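Local coordinates for benzoylformate Decarboxylase (Polynucleobacter necessarius, PDB 4K9Q), which probably decarboxylates benzoylformate, acting as a lyase that depends on thiamine diphosphate and a magnesium ion, at residues A[367-372]-A[390-395]; A[208-213]-A[234-239]; A[409-414]-A[445-450]. All coordinates share one frame; numbering follows the deposited sequence. Where two conformers were deposited one is given.

Interaction 1 (A[367-372]-A[390-395])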
# COMPACT_ATOMS: atom_id res chain seq x y z
N ILE A 367 17.11 39.92 -7.83
CA ILE A 367 15.73 39.44 -7.83
C ILE A 367 15.73 37.94 -7.59
O ILE A 367 16.77 37.29 -7.67
CB ILE A 367 15.01 39.73 -9.19
CG1 ILE A 367 15.65 38.94 -10.33
CG2 ILE A 367 14.99 41.21 -9.50
CD1 ILE A 367 14.85 39.00 -11.63
N VAL A 368 14.56 37.40 -7.26
CA VAL A 368 14.34 35.96 -7.32
C VAL A 368 13.51 35.74 -8.57
O VAL A 368 12.57 36.50 -8.82
CB VAL A 368 13.60 35.45 -6.08
CG1 VAL A 368 13.20 33.99 -6.26
CG2 VAL A 368 14.48 35.61 -4.83
N LEU A 369 13.87 34.75 -9.38
CA LEU A 369 13.15 34.48 -10.62
C LEU A 369 12.52 33.10 -10.54
O LEU A 369 13.21 32.12 -10.26
CB LEU A 369 14.11 34.53 -11.82
CG LEU A 369 13.41 34.33 -13.17
CD1 LEU A 369 12.52 35.51 -13.47
CD2 LEU A 369 14.43 34.14 -14.29
N VAL A 370 11.21 33.03 -10.79
CA VAL A 370 10.47 31.77 -10.78
C VAL A 370 9.81 31.60 -12.14
O VAL A 370 9.42 32.59 -12.76
CB VAL A 370 9.39 31.81 -9.68
CG1 VAL A 370 8.56 30.53 -9.68
CG2 VAL A 370 10.05 32.02 -8.31
N GLU A 371 9.70 30.38 -12.64
CA GLU A 371 9.13 30.18 -13.97
C GLU A 371 8.20 28.97 -14.05
O GLU A 371 8.52 27.89 -13.56
CB GLU A 371 10.23 30.11 -15.04
CG GLU A 371 9.79 29.61 -16.42
CD GLU A 371 9.72 28.09 -16.51
OE1 GLU A 371 8.70 27.57 -17.01
OE2 GLU A 371 10.68 27.39 -16.07
N GLU A 372 7.04 29.18 -14.66
CA GLU A 372 6.12 28.11 -15.02
C GLU A 372 5.36 28.58 -16.25
O GLU A 372 4.18 28.89 -16.19
CB GLU A 372 5.16 27.79 -13.87
CG GLU A 372 4.35 26.51 -14.07
CD GLU A 372 3.53 26.14 -12.84
OE1 GLU A 372 4.11 25.75 -11.80
OE2 GLU A 372 2.29 26.26 -12.92
N ASP A 390 20.70 30.64 -5.32
CA ASP A 390 19.42 30.94 -4.66
C ASP A 390 18.68 32.09 -5.32
O ASP A 390 18.13 32.97 -4.64
CB ASP A 390 19.63 31.23 -3.18
CG ASP A 390 20.18 30.03 -2.42
OD1 ASP A 390 20.16 28.91 -2.98
OD2 ASP A 390 20.63 30.22 -1.27
N THR A 391 18.65 32.07 -6.65
CA THR A 391 18.04 33.12 -7.43
C THR A 391 16.93 32.57 -8.33
O THR A 391 15.82 33.13 -8.36
CB THR A 391 19.13 33.87 -8.24
OG1 THR A 391 19.97 34.57 -7.31
CG2 THR A 391 18.53 34.86 -9.24
N PHE A 392 17.20 31.47 -9.03
CA PHE A 392 16.20 30.86 -9.92
C PHE A 392 15.57 29.61 -9.33
O PHE A 392 16.28 28.72 -8.83
CB PHE A 392 16.79 30.53 -11.29
CG PHE A 392 15.85 29.78 -12.19
CD1 PHE A 392 14.85 30.46 -12.88
CD2 PHE A 392 15.93 28.40 -12.33
CE1 PHE A 392 13.96 29.77 -13.70
CE2 PHE A 392 15.05 27.71 -13.14
CZ PHE A 392 14.06 28.40 -13.83
N TYR A 393 14.25 29.52 -9.41
CA TYR A 393 13.52 28.36 -8.90
C TYR A 393 12.39 27.96 -9.83
O TYR A 393 11.62 28.82 -10.30
CB TYR A 393 12.90 28.68 -7.54
CG TYR A 393 13.85 29.05 -6.43
CD1 TYR A 393 14.40 30.32 -6.36
CD2 TYR A 393 14.17 28.13 -5.44
CE1 TYR A 393 15.26 30.66 -5.32
CE2 TYR A 393 15.02 28.45 -4.41
CZ TYR A 393 15.57 29.72 -4.35
OH TYR A 393 16.42 30.07 -3.32
N THR A 394 12.25 26.66 -10.06
CA THR A 394 11.05 26.12 -10.69
C THR A 394 10.82 24.73 -10.08
O THR A 394 11.56 24.29 -9.19
CB THR A 394 11.16 26.09 -12.24
OG1 THR A 394 9.89 25.76 -12.83
CG2 THR A 394 12.21 25.09 -12.70
N PHE A 395 9.78 24.03 -10.54
CA PHE A 395 9.50 22.68 -10.04
C PHE A 395 10.45 21.60 -10.58
O PHE A 395 11.02 21.74 -11.67
CB PHE A 395 8.02 22.31 -10.24
CG PHE A 395 7.50 22.52 -11.66
CD1 PHE A 395 6.13 22.59 -11.88
CD2 PHE A 395 8.35 22.59 -12.74
CE1 PHE A 395 5.62 22.77 -13.16
CE2 PHE A 395 7.86 22.77 -14.04
CZ PHE A 395 6.48 22.86 -14.25
O HOH W 1 19.48 37.50 -6.75
O HOH W 2 10.12 24.91 -15.53
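Leu369 and Val370 pair with Phe392 and Tyr393 as parallel strands. Among the backbone bonds, Leu369 N gives a short one to Thr391 O (2.7 Å), Leu369 O receives Tyr393 N (2.9 Å), and Glu371 N reaches Tyr393 O only weakly. Where this ladder fades a side chain takes over: Thr394 OG1, anti to its own backbone N (chi1 -171°), donates to Glu371 O at 2.6 Å. A water gives hydrogen bonds to this hydroxyl and to Glu371 OE2, while Cys373 N binds Glu371 OE1.

The apolar contacts divide between the faces of the sheet. On one, Phe392 CD1 meets Leu369 CD2 at 4.0 Å, and Glu371 CB lies at the ring edge. An alanine at Phe392 would probably leave Leu369 CD2 and Glu371 CB without their aromatic neighbour and open a gap beside Met380. On the other, Val368 CG1 touches Tyr393 CD1 (3.9 Å).

The pair belongs to a beta-alpha-beta unit of the thiamine-diphosphate-binding fold: strand 368-372 continues the sheet into strand 423-428, helix 377-383 packs on the face of Phe392 and Glu371, and helix 403-417 packs on that of Val370 and Tyr393.

Interaction 2 (A[208-213]-A[234-239])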
# COMPACT_ATOMS: atom_id res chain seq x y z
N ILE A 208 23.41 20.60 -6.27
CA ILE A 208 24.42 21.61 -6.04
C ILE A 208 23.80 22.88 -5.46
O ILE A 208 24.38 23.54 -4.59
CB ILE A 208 25.21 21.90 -7.35
CG1 ILE A 208 26.12 20.71 -7.68
CG2 ILE A 208 26.03 23.20 -7.24
CD1 ILE A 208 26.63 20.75 -9.11
N ALA A 209 22.59 23.21 -5.91
CA ALA A 209 21.90 24.39 -5.41
C ALA A 209 21.48 24.16 -3.96
O ALA A 209 21.79 24.97 -3.09
CB ALA A 209 20.68 24.70 -6.28
N ARG A 210 20.79 23.04 -3.71
CA ARG A 210 20.28 22.74 -2.37
C ARG A 210 21.41 22.64 -1.35
O ARG A 210 21.27 23.14 -0.23
CB ARG A 210 19.45 21.44 -2.38
CG ARG A 210 18.03 21.61 -2.92
CD ARG A 210 17.30 20.26 -2.98
NE ARG A 210 17.82 19.38 -4.02
CZ ARG A 210 17.40 19.41 -5.29
NH1 ARG A 210 16.45 20.25 -5.66
NH2 ARG A 210 17.93 18.57 -6.17
N SER A 211 22.52 22.01 -1.73
CA SER A 211 23.63 21.77 -0.81
C SER A 211 24.59 22.95 -0.69
O SER A 211 25.61 22.85 -0.00
CB SER A 211 24.41 20.52 -1.25
OG SER A 211 25.06 20.74 -2.49
N GLN A 212 24.27 24.05 -1.36
CA GLN A 212 25.09 25.26 -1.29
C GLN A 212 26.50 25.03 -1.80
O GLN A 212 27.47 25.54 -1.24
CB GLN A 212 25.08 25.84 0.13
CG GLN A 212 23.68 26.27 0.54
CD GLN A 212 23.62 26.97 1.88
OE1 GLN A 212 23.64 26.33 2.93
NE2 GLN A 212 23.51 28.30 1.85
N ALA A 213 26.61 24.26 -2.88
CA ALA A 213 27.90 23.88 -3.47
C ALA A 213 28.30 24.75 -4.66
O ALA A 213 29.19 24.37 -5.42
CB ALA A 213 27.88 22.41 -3.87
N ALA A 234 16.67 21.02 -14.85
CA ALA A 234 17.25 21.39 -13.56
C ALA A 234 16.40 22.49 -12.93
O ALA A 234 16.32 23.60 -13.45
CB ALA A 234 18.70 21.84 -13.73
N GLU A 235 15.78 22.14 -11.81
CA GLU A 235 14.81 22.99 -11.14
C GLU A 235 15.43 24.26 -10.56
O GLU A 235 14.73 25.27 -10.37
CB GLU A 235 14.12 22.19 -10.03
CG GLU A 235 15.07 21.66 -8.94
CD GLU A 235 15.57 20.25 -9.20
OE1 GLU A 235 15.75 19.85 -10.37
OE2 GLU A 235 15.79 19.54 -8.20
N ARG A 236 16.73 24.20 -10.26
CA ARG A 236 17.45 25.33 -9.67
C ARG A 236 18.85 25.41 -10.26
O ARG A 236 19.52 24.39 -10.42
CB ARG A 236 17.52 25.19 -8.15
CG ARG A 236 16.17 25.34 -7.50
CD ARG A 236 16.22 25.02 -6.05
NE ARG A 236 17.08 25.94 -5.33
CZ ARG A 236 17.26 25.89 -4.01
NH1 ARG A 236 16.63 24.96 -3.32
NH2 ARG A 236 18.07 26.76 -3.41
N THR A 237 19.26 26.63 -10.58
CA THR A 237 20.51 26.88 -11.29
C THR A 237 21.70 26.24 -10.58
O THR A 237 21.95 26.52 -9.41
CB THR A 237 20.75 28.40 -11.40
OG1 THR A 237 19.57 29.02 -11.93
CG2 THR A 237 21.93 28.68 -12.30
N PRO A 238 22.45 25.36 -11.28
CA PRO A 238 23.59 24.75 -10.59
C PRO A 238 24.95 25.39 -10.90
O PRO A 238 25.94 25.01 -10.26
CB PRO A 238 23.57 23.31 -11.13
CG PRO A 238 23.03 23.45 -12.50
CD PRO A 238 22.05 24.61 -12.47
N PHE A 239 25.02 26.31 -11.85
CA PHE A 239 26.31 26.87 -12.27
C PHE A 239 26.08 28.27 -12.88
O PHE A 239 25.07 28.50 -13.55
CB PHE A 239 26.93 25.92 -13.30
CG PHE A 239 28.38 26.20 -13.62
CD1 PHE A 239 28.73 26.92 -14.76
CD2 PHE A 239 29.40 25.72 -12.81
CE1 PHE A 239 30.06 27.17 -15.08
CE2 PHE A 239 30.73 25.97 -13.12
CZ PHE A 239 31.07 26.69 -14.26
O HOH W 3 14.91 22.47 -4.32
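Ala209 and Arg236 form the close-packed part of this contact. The methyl CB of Ala209 rests on Arg236 CB at 3.7 Å and also lies over one face of the Arg236 guanidinium, a face that Arg210 CA covers as well. The Arg236 chain runs extended through chi2 and bends at chi3 (64°), and its NH2 goes on to a salt bridge with Asp390. Further along, Ile208 sets its CG2 branch against Pro238 O (3.5 Å), and its CB faces the proline CB at a looser 4.4 Å.

The fold explains why these pieces meet. Both follow neighbouring strands of the parallel, Rossmann-like sheet of the central domain, 201-204 and 228-230, and so emerge at the same end of that sheet. The short helix 207-210 stops in a Schellman motif, with Gln212 at positive phi and Ala213 N bonded back to Ile208 O (2.9 Å); Ala213 then occupies the N-cap position of helix 214-224. The carbonyls of Ala209 and Arg210 at this helix end accept hydrogen bonds from Arg62.

The other side is polar and less closely packed, and a water sits in it. Arg210 NH1 makes a salt bridge of 2.7 Å to Glu235 OE2, which lies near the guanidinium plane and is approached on its anti side; the second bond, from NH2 at 3.1 Å, is weak. Asp207 takes that NH2 as well, and Arg276 binds the other carboxylate oxygen of Glu235. The two guanidinium planes stand 82° apart, with Arg210 NH1 and Arg236 NH1 separated by 5.3 Å. The water accepts a hydrogen bond from each of these nitrogens and would probably ease the repulsion between the like charges.

Interaction 3 (A[409-414]-A[445-450])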
# COMPACT_ATOMS: atom_id res chain seq x y z
N GLY A 409 5.77 31.66 -1.25
CA GLY A 409 6.59 31.10 -0.20
C GLY A 409 8.02 31.62 -0.24
O GLY A 409 8.62 31.90 0.80
N LEU A 410 8.57 31.73 -1.45
CA LEU A 410 9.92 32.27 -1.64
C LEU A 410 9.96 33.72 -1.15
O LEU A 410 10.91 34.14 -0.49
CB LEU A 410 10.36 32.17 -3.11
CG LEU A 410 10.67 30.73 -3.57
CD1 LEU A 410 10.67 30.59 -5.10
CD2 LEU A 410 12.00 30.25 -2.96
N ALA A 411 8.91 34.47 -1.45
CA ALA A 411 8.78 35.85 -0.97
C ALA A 411 8.72 35.95 0.55
O ALA A 411 9.36 36.83 1.15
CB ALA A 411 7.56 36.53 -1.61
N LEU A 412 7.96 35.07 1.19
CA LEU A 412 7.94 35.01 2.65
C LEU A 412 9.35 34.75 3.18
O LEU A 412 9.75 35.32 4.20
CB LEU A 412 6.97 33.91 3.14
CG LEU A 412 5.47 34.19 2.94
CD1 LEU A 412 4.66 32.97 3.35
CD2 LEU A 412 5.01 35.43 3.73
N GLY A 413 10.10 33.92 2.47
CA GLY A 413 11.48 33.63 2.82
C GLY A 413 12.38 34.85 2.75
O GLY A 413 13.28 35.02 3.58
N GLU A 414 12.18 35.68 1.73
CA GLU A 414 12.94 36.93 1.60
C GLU A 414 12.69 37.85 2.79
O GLU A 414 13.57 38.59 3.20
CB GLU A 414 12.57 37.65 0.30
CG GLU A 414 13.09 36.94 -0.95
CD GLU A 414 14.60 36.77 -0.90
OE1 GLU A 414 15.32 37.80 -0.95
OE2 GLU A 414 15.08 35.62 -0.77
N GLN A 445 -0.53 38.61 2.78
CA GLN A 445 0.75 38.64 3.48
C GLN A 445 1.62 39.82 3.03
O GLN A 445 2.69 40.06 3.59
CB GLN A 445 1.52 37.33 3.29
CG GLN A 445 0.80 36.10 3.82
CD GLN A 445 0.65 36.11 5.34
OE1 GLN A 445 1.56 36.50 6.07
NE2 GLN A 445 -0.52 35.68 5.82
N LYS A 446 1.15 40.55 2.02
CA LYS A 446 1.89 41.67 1.43
C LYS A 446 3.27 41.27 0.92
O LYS A 446 4.23 42.03 1.03
CB LYS A 446 1.97 42.84 2.42
CG LYS A 446 0.60 43.35 2.86
CD LYS A 446 0.71 44.50 3.84
CE LYS A 446 -0.67 45.05 4.16
NZ LYS A 446 -1.57 43.99 4.69
N THR A 447 3.37 40.08 0.34
CA THR A 447 4.62 39.65 -0.28
C THR A 447 4.90 40.42 -1.56
O THR A 447 3.98 40.76 -2.32
CB THR A 447 4.62 38.12 -0.61
OG1 THR A 447 3.49 37.81 -1.44
CG2 THR A 447 4.55 37.29 0.67
N HIS A 448 6.18 40.70 -1.81
CA HIS A 448 6.56 41.40 -3.03
C HIS A 448 6.77 40.37 -4.13
O HIS A 448 7.85 39.79 -4.26
CB HIS A 448 7.81 42.23 -2.81
CG HIS A 448 8.05 43.25 -3.88
ND1 HIS A 448 9.11 44.13 -3.85
CD2 HIS A 448 7.36 43.53 -5.01
CE1 HIS A 448 9.06 44.90 -4.92
NE2 HIS A 448 8.01 44.56 -5.64
N VAL A 449 5.71 40.14 -4.90
CA VAL A 449 5.71 39.12 -5.94
C VAL A 449 5.09 39.72 -7.18
O VAL A 449 4.03 40.34 -7.11
CB VAL A 449 4.87 37.88 -5.52
CG1 VAL A 449 4.81 36.85 -6.66
CG2 VAL A 449 5.43 37.24 -4.25
N ILE A 450 5.75 39.54 -8.31
CA ILE A 450 5.31 40.13 -9.56
C ILE A 450 5.06 39.02 -10.56
O ILE A 450 6.00 38.36 -11.02
CB ILE A 450 6.38 41.09 -10.13
CG1 ILE A 450 6.70 42.19 -9.11
CG2 ILE A 450 5.92 41.70 -11.45
CD1 ILE A 450 7.90 43.02 -9.48
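Thr447 packs against Ala411 and Leu412 where helix 403-417 packs on one face of the parallel sheet of the C-terminal thiamine-diphosphate-binding domain. The threonine belongs to the short link between helix 438-445 and strand 449-455, just after a Schellman motif in which Lys446 takes a positive phi. No hydrogen bond crosses the contact; carbon atoms carry it.

Followed outward, Thr447 begins with CB, which presses on Ala411 CB at 3.5 Å, tighter than usual van der Waals contact. From there the side chain forks. The methyl CG2, anti to the carbonyl carbon, turns to the helix and meets Leu412 CD2 at 3.6 Å, with Leu412 CG and Ala411 CB a little farther off. The hydroxyl OG1, held between the backbone N and the carbonyl carbon (chi1 55°), is hydrogen-bonded to Gly442 O in the preceding helix and ties the link back to it.

Leu412 CD2 also touches Gln445 CB (4.0 Å), so this one branch touches residues on both sides of Lys446. On the sheet side, Ala411 rests on Val423 of the adjacent strand 423-428 as well. At the start of strand 449-455, Val449 CG2 closes on Ala411 CB to 3.5 Å.

How the interactions relate
From the N terminus the three contacts close in series, without nesting or crossing. Interaction 2 comes first, bringing the end of a short helix and a later loop of the central domain together across 21 residues. Interaction 1 closes next over 18 residues, completing a strand-helix-strand unit of the C-terminal domain, and interaction 3 last, over 31, bringing a helix onto the same sheet. Interactions 1 and 2 touch, with Thr394 N probably hydrogen-bonded to Glu235 O at 2.9 Å, so segment 390-395 of the C-terminal domain meets a loop of the central one. Leu410 CD1 joins interactions 1 and 3, lying 3.6 Å from Val370 CG2. Interactions 2 and 3 stay about 7 Å apart at their nearest atoms.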